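Local coordinates for solute-binding periplasmic protein of iron/siderophore ABC transporter (Yersinia pestis, PDB 6B2Y), which probably captures chelated iron in the periplasm and delivers it to an ABC transporter of the inner membrane for import, at residues K54-L59 with L78-G83; A68-E73 with Q370-E375. All blocks are in the same frame, centred on the assembly; numbering follows the deposited sequence.

Interaction 1: K54-L59 with L78-G83; sequences KVERIL and LDRIVG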
ATOM      1  N   LYS A  54     -19.842   5.330 -20.396  1.00 31.58           N
ATOM      2  CA  LYS A  54     -20.237   5.984 -19.158  1.00 35.37           C
ATOM      3  C   LYS A  54     -20.016   5.006 -18.014  1.00 31.55           C
ATOM      4  O   LYS A  54     -20.459   3.853 -18.091  1.00 33.12           O
ATOM      5  CB  LYS A  54     -21.705   6.416 -19.205  1.00 38.17           C
ATOM      6  CG  LYS A  54     -22.024   7.493 -20.241  1.00 43.15           C
ATOM      7  CD  LYS A  54     -23.256   8.294 -19.810  1.00 45.84           C
ATOM      8  CE  LYS A  54     -23.378   9.600 -20.579  1.00 54.15           C
ATOM      9  NZ  LYS A  54     -22.469  10.653 -20.038  1.00 60.24           N
ATOM     10  N   VAL A  55     -19.310   5.450 -16.979  1.00 31.68           N
ATOM     11  CA  VAL A  55     -19.036   4.627 -15.808  1.00 29.69           C
ATOM     12  C   VAL A  55     -19.476   5.408 -14.580  1.00 27.73           C
ATOM     13  O   VAL A  55     -18.891   6.448 -14.257  1.00 30.02           O
ATOM     14  CB  VAL A  55     -17.558   4.238 -15.698  1.00 29.17           C
ATOM     15  CG1 VAL A  55     -17.289   3.591 -14.342  1.00 28.36           C
ATOM     16  CG2 VAL A  55     -17.174   3.319 -16.834  1.00 28.99           C
ATOM     17  N   GLU A  56     -20.514   4.924 -13.899  1.00 32.78           N
ATOM     18  CA  GLU A  56     -20.951   5.560 -12.666  1.00 32.02           C
ATOM     19  C   GLU A  56     -21.136   4.597 -11.501  1.00 29.32           C
ATOM     20  O   GLU A  56     -21.373   5.065 -10.384  1.00 30.31           O
ATOM     21  CB  GLU A  56     -22.263   6.338 -12.885  1.00 34.83           C
ATOM     22  CG  GLU A  56     -22.200   7.412 -13.976  1.00 38.20           C
ATOM     23  CD  GLU A  56     -21.314   8.590 -13.602  1.00 38.80           C
ATOM     24  OE1 GLU A  56     -21.219   8.914 -12.399  1.00 35.14           O
ATOM     25  OE2 GLU A  56     -20.706   9.189 -14.521  1.00 38.20           O
ATOM     26  N   ARG A  57     -21.036   3.283 -11.715  1.00 29.90           N
ATOM     27  CA  ARG A  57     -21.232   2.283 -10.665  1.00 32.26           C
ATOM     28  C   ARG A  57     -20.038   1.330 -10.653  1.00 27.65           C
ATOM     29  O   ARG A  57     -19.992   0.380 -11.439  1.00 31.78           O
ATOM     30  CB  ARG A  57     -22.547   1.531 -10.883  1.00 36.56           C
ATOM     31  CG  ARG A  57     -23.742   2.467 -11.011  1.00 35.00           C
ATOM     32  CD  ARG A  57     -25.065   1.724 -11.174  1.00 41.07           C
ATOM     33  NE  ARG A  57     -25.410   0.889 -10.022  1.00 44.12           N
ATOM     34  CZ  ARG A  57     -25.924   1.351  -8.882  1.00 45.02           C
ATOM     35  NH1 ARG A  57     -26.138   2.651  -8.729  1.00 40.69           N
ATOM     36  NH2 ARG A  57     -26.218   0.513  -7.889  1.00 45.82           N
ATOM     37  N   ILE A  58     -19.089   1.572  -9.746  1.00 26.99           N
ATOM     38  CA  ILE A  58     -17.829   0.829  -9.680  1.00 21.83           C
ATOM     39  C   ILE A  58     -17.877  -0.158  -8.524  1.00 25.61           C
ATOM     40  O   ILE A  58     -18.257   0.208  -7.405  1.00 25.65           O
ATOM     41  CB  ILE A  58     -16.633   1.776  -9.489  1.00 28.26           C
ATOM     42  CG1 ILE A  58     -16.602   2.860 -10.567  1.00 25.12           C
ATOM     43  CG2 ILE A  58     -15.315   0.974  -9.457  1.00 23.54           C
ATOM     44  CD1 ILE A  58     -15.633   3.978 -10.220  1.00 21.23           C
ATOM     45  N   LEU A  59     -17.451  -1.393  -8.783  1.00 22.33           N
ATOM     46  CA  LEU A  59     -17.329  -2.428  -7.764  1.00 26.69           C
ATOM     47  C   LEU A  59     -15.852  -2.652  -7.470  1.00 24.30           C
ATOM     48  O   LEU A  59     -15.081  -2.964  -8.379  1.00 25.32           O
ATOM     49  CB  LEU A  59     -17.976  -3.725  -8.242  1.00 25.47           C
ATOM     50  CG  LEU A  59     -18.225  -4.832  -7.223  1.00 31.49           C
ATOM     51  CD1 LEU A  59     -19.447  -4.490  -6.373  1.00 36.89           C
ATOM     52  CD2 LEU A  59     -18.418  -6.153  -7.955  1.00 35.96           C
ATOM     53  N   LEU A  78     -16.629   8.837  -2.880  1.00 23.07           N
ATOM     54  CA  LEU A  78     -17.486   7.666  -2.720  1.00 24.10           C
ATOM     55  C   LEU A  78     -18.623   7.609  -3.720  1.00 23.40           C
ATOM     56  O   LEU A  78     -19.339   6.603  -3.768  1.00 24.99           O
ATOM     57  CB  LEU A  78     -18.056   7.627  -1.296  1.00 25.59           C
ATOM     58  CG  LEU A  78     -16.972   7.546  -0.220  1.00 26.38           C
ATOM     59  CD1 LEU A  78     -17.556   7.571   1.175  1.00 27.44           C
ATOM     60  CD2 LEU A  78     -16.108   6.301  -0.420  1.00 27.32           C
ATOM     61  N   ASP A  79     -18.778   8.652  -4.536  1.00 25.47           N
ATOM     62  CA  ASP A  79     -19.971   8.833  -5.358  1.00 32.00           C
ATOM     63  C   ASP A  79     -20.250   7.650  -6.289  1.00 33.46           C
ATOM     64  O   ASP A  79     -21.416   7.333  -6.559  1.00 29.77           O
ATOM     65  CB  ASP A  79     -19.808  10.124  -6.161  1.00 33.32           C
ATOM     66  CG  ASP A  79     -21.108  10.824  -6.418  1.00 44.79           C
ATOM     67  OD1 ASP A  79     -21.432  11.754  -5.645  1.00 45.15           O
ATOM     68  OD2 ASP A  79     -21.779  10.473  -7.418  1.00 48.39           O
ATOM     69  N   ARG A  80     -19.211   7.004  -6.824  1.00 27.20           N
ATOM     70  CA  ARG A  80     -19.407   5.958  -7.821  1.00 25.15           C
ATOM     71  C   ARG A  80     -19.151   4.556  -7.288  1.00 23.97           C
ATOM     72  O   ARG A  80     -19.179   3.606  -8.067  1.00 27.05           O
ATOM     73  CB  ARG A  80     -18.512   6.192  -9.042  1.00 23.16           C
ATOM     74  CG  ARG A  80     -18.754   7.495  -9.743  1.00 23.42           C
ATOM     75  CD  ARG A  80     -18.161   7.465 -11.144  1.00 25.79           C
ATOM     76  NE  ARG A  80     -16.722   7.714 -11.113  1.00 24.69           N
ATOM     77  CZ  ARG A  80     -15.926   7.584 -12.172  1.00 23.26           C
ATOM     78  NH1 ARG A  80     -16.433   7.184 -13.332  1.00 23.81           N
ATOM     79  NH2 ARG A  80     -14.624   7.837 -12.054  1.00 23.02           N
ATOM     80  N   ILE A  81     -18.890   4.404  -5.993  1.00 24.11           N
ATOM     81  CA  ILE A  81     -18.656   3.089  -5.399  1.00 25.93           C
ATOM     82  C   ILE A  81     -19.998   2.477  -5.017  1.00 29.13           C
ATOM     83  O   ILE A  81     -20.646   2.944  -4.079  1.00 28.41           O
ATOM     84  CB  ILE A  81     -17.744   3.171  -4.170  1.00 27.43           C
ATOM     85  CG1 ILE A  81     -16.478   3.954  -4.495  1.00 24.96           C
ATOM     86  CG2 ILE A  81     -17.427   1.768  -3.689  1.00 27.02           C
ATOM     87  CD1 ILE A  81     -15.747   3.437  -5.695  1.00 29.42           C
ATOM     88  N   VAL A  82     -20.397   1.404  -5.706  1.00 29.26           N
ATOM     89  CA  VAL A  82     -21.665   0.743  -5.389  1.00 31.79           C
ATOM     90  C   VAL A  82     -21.477  -0.549  -4.609  1.00 31.58           C
ATOM     91  O   VAL A  82     -22.467  -1.236  -4.307  1.00 31.08           O
ATOM     92  CB  VAL A  82     -22.491   0.485  -6.665  1.00 33.36           C
ATOM     93  CG1 VAL A  82     -22.762   1.804  -7.370  1.00 37.60           C
ATOM     94  CG2 VAL A  82     -21.778  -0.492  -7.572  1.00 33.46           C
ATOM     95  N   GLY A  83     -20.241  -0.897  -4.261  1.00 27.87           N
ATOM     96  CA  GLY A  83     -19.965  -2.078  -3.465  1.00 28.83           C
ATOM     97  C   GLY A  83     -18.473  -2.279  -3.326  1.00 28.48           C
ATOM     98  O   GLY A  83     -17.721  -1.942  -4.247  1.00 25.04           O
TER
HETATM   99  O   HOH W   1     -22.938   7.099  -9.114  1.00 42.48           O
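Ile-58 sits between two backbone bonds to the second segment: its N donates to Arg-80 O at 2.6 Å, nearly along the C=O axis, and its O takes Val-82 N at 3.0 Å from 26° off the carbonyl plane. Ahead of the strands, the side chain of Arg-80 runs back across residues 55-56. Its NH1 donates to Val-55 O at 2.7 Å, the oxygen lying in the guanidinium plane while the nitrogen stands above the carbonyl plane. Ile-58 CD1 packs over one guanidinium face, displaced toward the rim, and Glu-56 OE1 rests against Arg-80 CD at 3.6 Å without reaching the charged nitrogens. On the other flank, Val-82 CG1 sits 3.5 Å above the Arg-57 guanidinium, over its centre; a bend at chi3 (63°) turns NE, and chi4 (78°) then sets CZ, bringing the guanidinium over the valine, whose CG1 also meets Arg-57 CB. A water donates to both Glu-56 O and Asp-79 O, tying the loops together where the strands have not yet begun. Outside the pair, Arg-80 NH1 also reaches Leu-183 O. Arg-57 NH2 is held by Leu-128 O, while Asp-131 accepts from the backbone N of Glu-56 and Arg-57. Ile-58 also packs on Ile-132 and Ile-134 of strand 132-136, its other neighbour in the sheet. Strands 58-60 and 81-85, with helix 66-70 between them, form a beta-alpha-beta unit in the parallel sheet of one lobe, as in periplasmic binding proteins of metal-chelate transporters.

Interaction 2: A68-E73 with Q370-E375; sequences AVSLLE and QFLAVE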
ATOM      1  N   ALA A  68      -6.457   3.709  -4.749  1.00 19.65           N
ATOM      2  CA  ALA A  68      -6.152   4.108  -6.120  1.00 18.54           C
ATOM      3  C   ALA A  68      -7.296   4.902  -6.725  1.00 19.89           C
ATOM      4  O   ALA A  68      -7.071   5.928  -7.381  1.00 19.78           O
ATOM      5  CB  ALA A  68      -5.837   2.872  -6.968  1.00 20.79           C
ATOM      6  N   VAL A  69      -8.532   4.470  -6.476  1.00 18.92           N
ATOM      7  CA  VAL A  69      -9.686   5.153  -7.049  1.00 20.37           C
ATOM      8  C   VAL A  69      -9.847   6.540  -6.441  1.00 21.06           C
ATOM      9  O   VAL A  69     -10.223   7.487  -7.146  1.00 20.93           O
ATOM     10  CB  VAL A  69     -10.939   4.274  -6.867  1.00 23.98           C
ATOM     11  CG1 VAL A  69     -12.232   5.055  -7.178  1.00 25.38           C
ATOM     12  CG2 VAL A  69     -10.835   3.054  -7.746  1.00 24.92           C
ATOM     13  N   SER A  70      -9.512   6.701  -5.155  1.00 21.05           N
ATOM     14  CA  SER A  70      -9.629   8.007  -4.502  1.00 24.54           C
ATOM     15  C   SER A  70      -8.814   9.089  -5.210  1.00 26.58           C
ATOM     16  O   SER A  70      -9.201  10.268  -5.180  1.00 22.39           O
ATOM     17  CB  SER A  70      -9.200   7.907  -3.038  1.00 23.89           C
ATOM     18  OG  SER A  70      -7.781   7.829  -2.904  1.00 27.19           O
ATOM     19  N   LEU A  71      -7.688   8.721  -5.847  1.00 20.29           N
ATOM     20  CA  LEU A  71      -6.860   9.713  -6.528  1.00 23.27           C
ATOM     21  C   LEU A  71      -7.520  10.287  -7.773  1.00 22.02           C
ATOM     22  O   LEU A  71      -7.045  11.306  -8.290  1.00 24.02           O
ATOM     23  CB  LEU A  71      -5.508   9.098  -6.913  1.00 21.76           C
ATOM     24  CG  LEU A  71      -4.661   8.630  -5.725  1.00 23.24           C
ATOM     25  CD1 LEU A  71      -3.495   7.770  -6.210  1.00 21.45           C
ATOM     26  CD2 LEU A  71      -4.151   9.805  -4.892  1.00 21.57           C
ATOM     27  N   LEU A  72      -8.595   9.670  -8.267  1.00 20.22           N
ATOM     28  CA  LEU A  72      -9.241  10.091  -9.501  1.00 23.29           C
ATOM     29  C   LEU A  72     -10.554  10.814  -9.269  1.00 24.45           C
ATOM     30  O   LEU A  72     -11.062  11.455 -10.200  1.00 25.69           O
ATOM     31  CB  LEU A  72      -9.511   8.880 -10.408  1.00 20.21           C
ATOM     32  CG  LEU A  72      -8.287   8.024 -10.721  1.00 21.07           C
ATOM     33  CD1 LEU A  72      -8.628   6.795 -11.575  1.00 23.67           C
ATOM     34  CD2 LEU A  72      -7.197   8.873 -11.371  1.00 25.19           C
ATOM     35  N   GLU A  73     -11.104  10.732  -8.060  1.00 22.50           N
ATOM     36  CA  GLU A  73     -12.485  11.113  -7.787  1.00 27.99           C
ATOM     37  C   GLU A  73     -12.631  12.503  -7.188  1.00 28.97           C
ATOM     38  O   GLU A  73     -13.766  12.939  -6.955  1.00 28.72           O
ATOM     39  CB  GLU A  73     -13.117  10.082  -6.853  1.00 25.80           C
ATOM     40  CG  GLU A  73     -13.257   8.723  -7.511  1.00 23.67           C
ATOM     41  CD  GLU A  73     -14.114   8.769  -8.758  1.00 29.36           C
ATOM     42  OE1 GLU A  73     -15.321   8.425  -8.665  1.00 26.91           O
ATOM     43  OE2 GLU A  73     -13.578   9.146  -9.834  1.00 25.69           O
ATOM     44  N   GLN A 370      -3.913  18.006  -3.328  1.00 26.13           N
ATOM     45  CA  GLN A 370      -4.108  17.996  -4.769  1.00 25.77           C
ATOM     46  C   GLN A 370      -5.136  16.967  -5.229  1.00 26.85           C
ATOM     47  O   GLN A 370      -5.793  17.184  -6.250  1.00 28.11           O
ATOM     48  CB  GLN A 370      -2.780  17.725  -5.486  1.00 27.01           C
ATOM     49  CG  GLN A 370      -1.870  18.937  -5.563  1.00 31.80           C
ATOM     50  CD  GLN A 370      -0.489  18.574  -6.035  1.00 34.11           C
ATOM     51  OE1 GLN A 370       0.482  18.691  -5.286  1.00 39.90           O
ATOM     52  NE2 GLN A 370      -0.391  18.107  -7.270  1.00 38.69           N
ATOM     53  N   PHE A 371      -5.263  15.829  -4.532  1.00 24.26           N
ATOM     54  CA  PHE A 371      -6.030  14.711  -5.071  1.00 22.25           C
ATOM     55  C   PHE A 371      -7.176  14.220  -4.195  1.00 20.56           C
ATOM     56  O   PHE A 371      -8.082  13.566  -4.722  1.00 25.78           O
ATOM     57  CB  PHE A 371      -5.091  13.526  -5.369  1.00 22.70           C
ATOM     58  CG  PHE A 371      -3.987  13.873  -6.317  1.00 22.66           C
ATOM     59  CD1 PHE A 371      -4.249  14.021  -7.667  1.00 28.00           C
ATOM     60  CD2 PHE A 371      -2.702  14.083  -5.863  1.00 23.04           C
ATOM     61  CE1 PHE A 371      -3.232  14.362  -8.555  1.00 25.57           C
ATOM     62  CE2 PHE A 371      -1.687  14.429  -6.742  1.00 21.97           C
ATOM     63  CZ  PHE A 371      -1.959  14.580  -8.082  1.00 24.51           C
ATOM     64  N   LEU A 372      -7.187  14.521  -2.904  1.00 25.66           N
ATOM     65  CA  LEU A 372      -8.129  13.881  -1.997  1.00 25.97           C
ATOM     66  C   LEU A 372      -9.108  14.894  -1.398  1.00 28.72           C
ATOM     67  O   LEU A 372      -8.941  16.113  -1.516  1.00 26.67           O
ATOM     68  CB  LEU A 372      -7.372  13.139  -0.891  1.00 27.49           C
ATOM     69  CG  LEU A 372      -6.416  12.056  -1.415  1.00 22.68           C
ATOM     70  CD1 LEU A 372      -5.765  11.380  -0.226  1.00 24.74           C
ATOM     71  CD2 LEU A 372      -7.158  11.039  -2.282  1.00 20.32           C
ATOM     72  N   ALA A 373     -10.140  14.358  -0.737  1.00 29.22           N
ATOM     73  CA  ALA A 373     -11.203  15.149  -0.125  1.00 28.03           C
ATOM     74  C   ALA A 373     -11.160  15.140   1.399  1.00 31.81           C
ATOM     75  O   ALA A 373     -12.066  15.694   2.035  1.00 31.73           O
ATOM     76  CB  ALA A 373     -12.569  14.642  -0.599  1.00 27.32           C
ATOM     77  N   VAL A 374     -10.152  14.514   1.998  1.00 29.26           N
ATOM     78  CA  VAL A 374      -9.975  14.488   3.442  1.00 29.88           C
ATOM     79  C   VAL A 374      -8.638  15.128   3.782  1.00 32.97           C
ATOM     80  O   VAL A 374      -7.736  15.239   2.947  1.00 30.29           O
ATOM     81  CB  VAL A 374     -10.056  13.053   4.026  1.00 29.68           C
ATOM     82  CG1 VAL A 374     -11.447  12.499   3.880  1.00 26.60           C
ATOM     83  CG2 VAL A 374      -9.061  12.127   3.337  1.00 28.72           C
ATOM     84  N   GLU A 375      -8.519  15.553   5.037  1.00 31.98           N
ATOM     85  CA  GLU A 375      -7.263  16.087   5.526  1.00 35.65           C
ATOM     86  C   GLU A 375      -6.329  14.955   5.942  1.00 30.34           C
ATOM     87  O   GLU A 375      -6.777  13.927   6.466  1.00 32.51           O
ATOM     88  CB  GLU A 375      -7.495  17.006   6.727  1.00 38.77           C
ATOM     89  CG  GLU A 375      -6.863  18.376   6.576  1.00 44.41           C
ATOM     90  CD  GLU A 375      -7.277  19.048   5.285  1.00 43.84           C
ATOM     91  OE1 GLU A 375      -6.390  19.429   4.497  1.00 45.50           O
ATOM     92  OE2 GLU A 375      -8.496  19.191   5.053  1.00 51.16           O
TER
HETATM   93  O   HOH W   2      -8.522  13.506  -7.362  1.00 26.21           O
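Leu-71 and Phe-371 bring the backbones closest, their CA atoms 5.3 Å apart, where the end of helix 360-371 meets segment 68-73. Within 68-73 the chain closes in short turns, Leu-71 N bonding to Ala-68 O and Leu-72 N to Val-69 O, while Leu-372 is the first residue past its helix to leave helical backbone angles. No direct hydrogen bond joins the segments. One water donates instead to Leu-71 O at 2.8 Å and to Phe-371 O at 2.7 Å, bridging two carbonyls that lie beside the apolar contact. Among the side chains, Leu-71 CD2 touches both partners: it lies 3.9 Å from Phe-371 CB and 4.2 Å from Leu-372 CD2, touching the phenylalanine at the base of its side chain and the leucine at a branch end. Leu-372 CG is anti to its carbonyl carbon (chi1 -59°), and the CD2 methyl beyond it meets Ser-70, at 3.3 Å from OG and 3.6 Å from the backbone O. That hydroxyl has its polar partners elsewhere, in Tyr-67 O and the OH of Tyr-338, so its meeting with the methyl is simple packing. Around the pair, Tyr-192 of helix 186-207 meets the Phe-371 ring edge-to-face and also touches Leu-71, while Leu-367 of helix 360-371 packs on both Leu-71 and Leu-372. The chemistry of the contact is that of a buried apolar seam of modest area (194 Å²), with a single water donating a hydrogen bond to each of two carbonyl oxygens, which cannot donate to each other.

Overall arrangement
Interactions 1 and 2 have centres 15 Å apart and share the beta-alpha-beta unit: helix 66-70, whose later residues lie in segment 68-73 of interaction 2, comes in the chain between the two strands of interaction 1. They touch directly. Arg-80 NH2 makes a salt bridge of 2.8 Å with Glu-73 OE2, and Ile-81 CD1 packs 4.1 Å from Val-69 CG1. Through Val-69 and Glu-73, segment 68-73 thus touches segment 78-83, and through Ser-70 and Leu-71 it meets Phe-371 and Leu-372, almost 300 residues later. A bound sodium ion lies about 4 Å from the side chain of Leu-372. This structure holds no chelated metal.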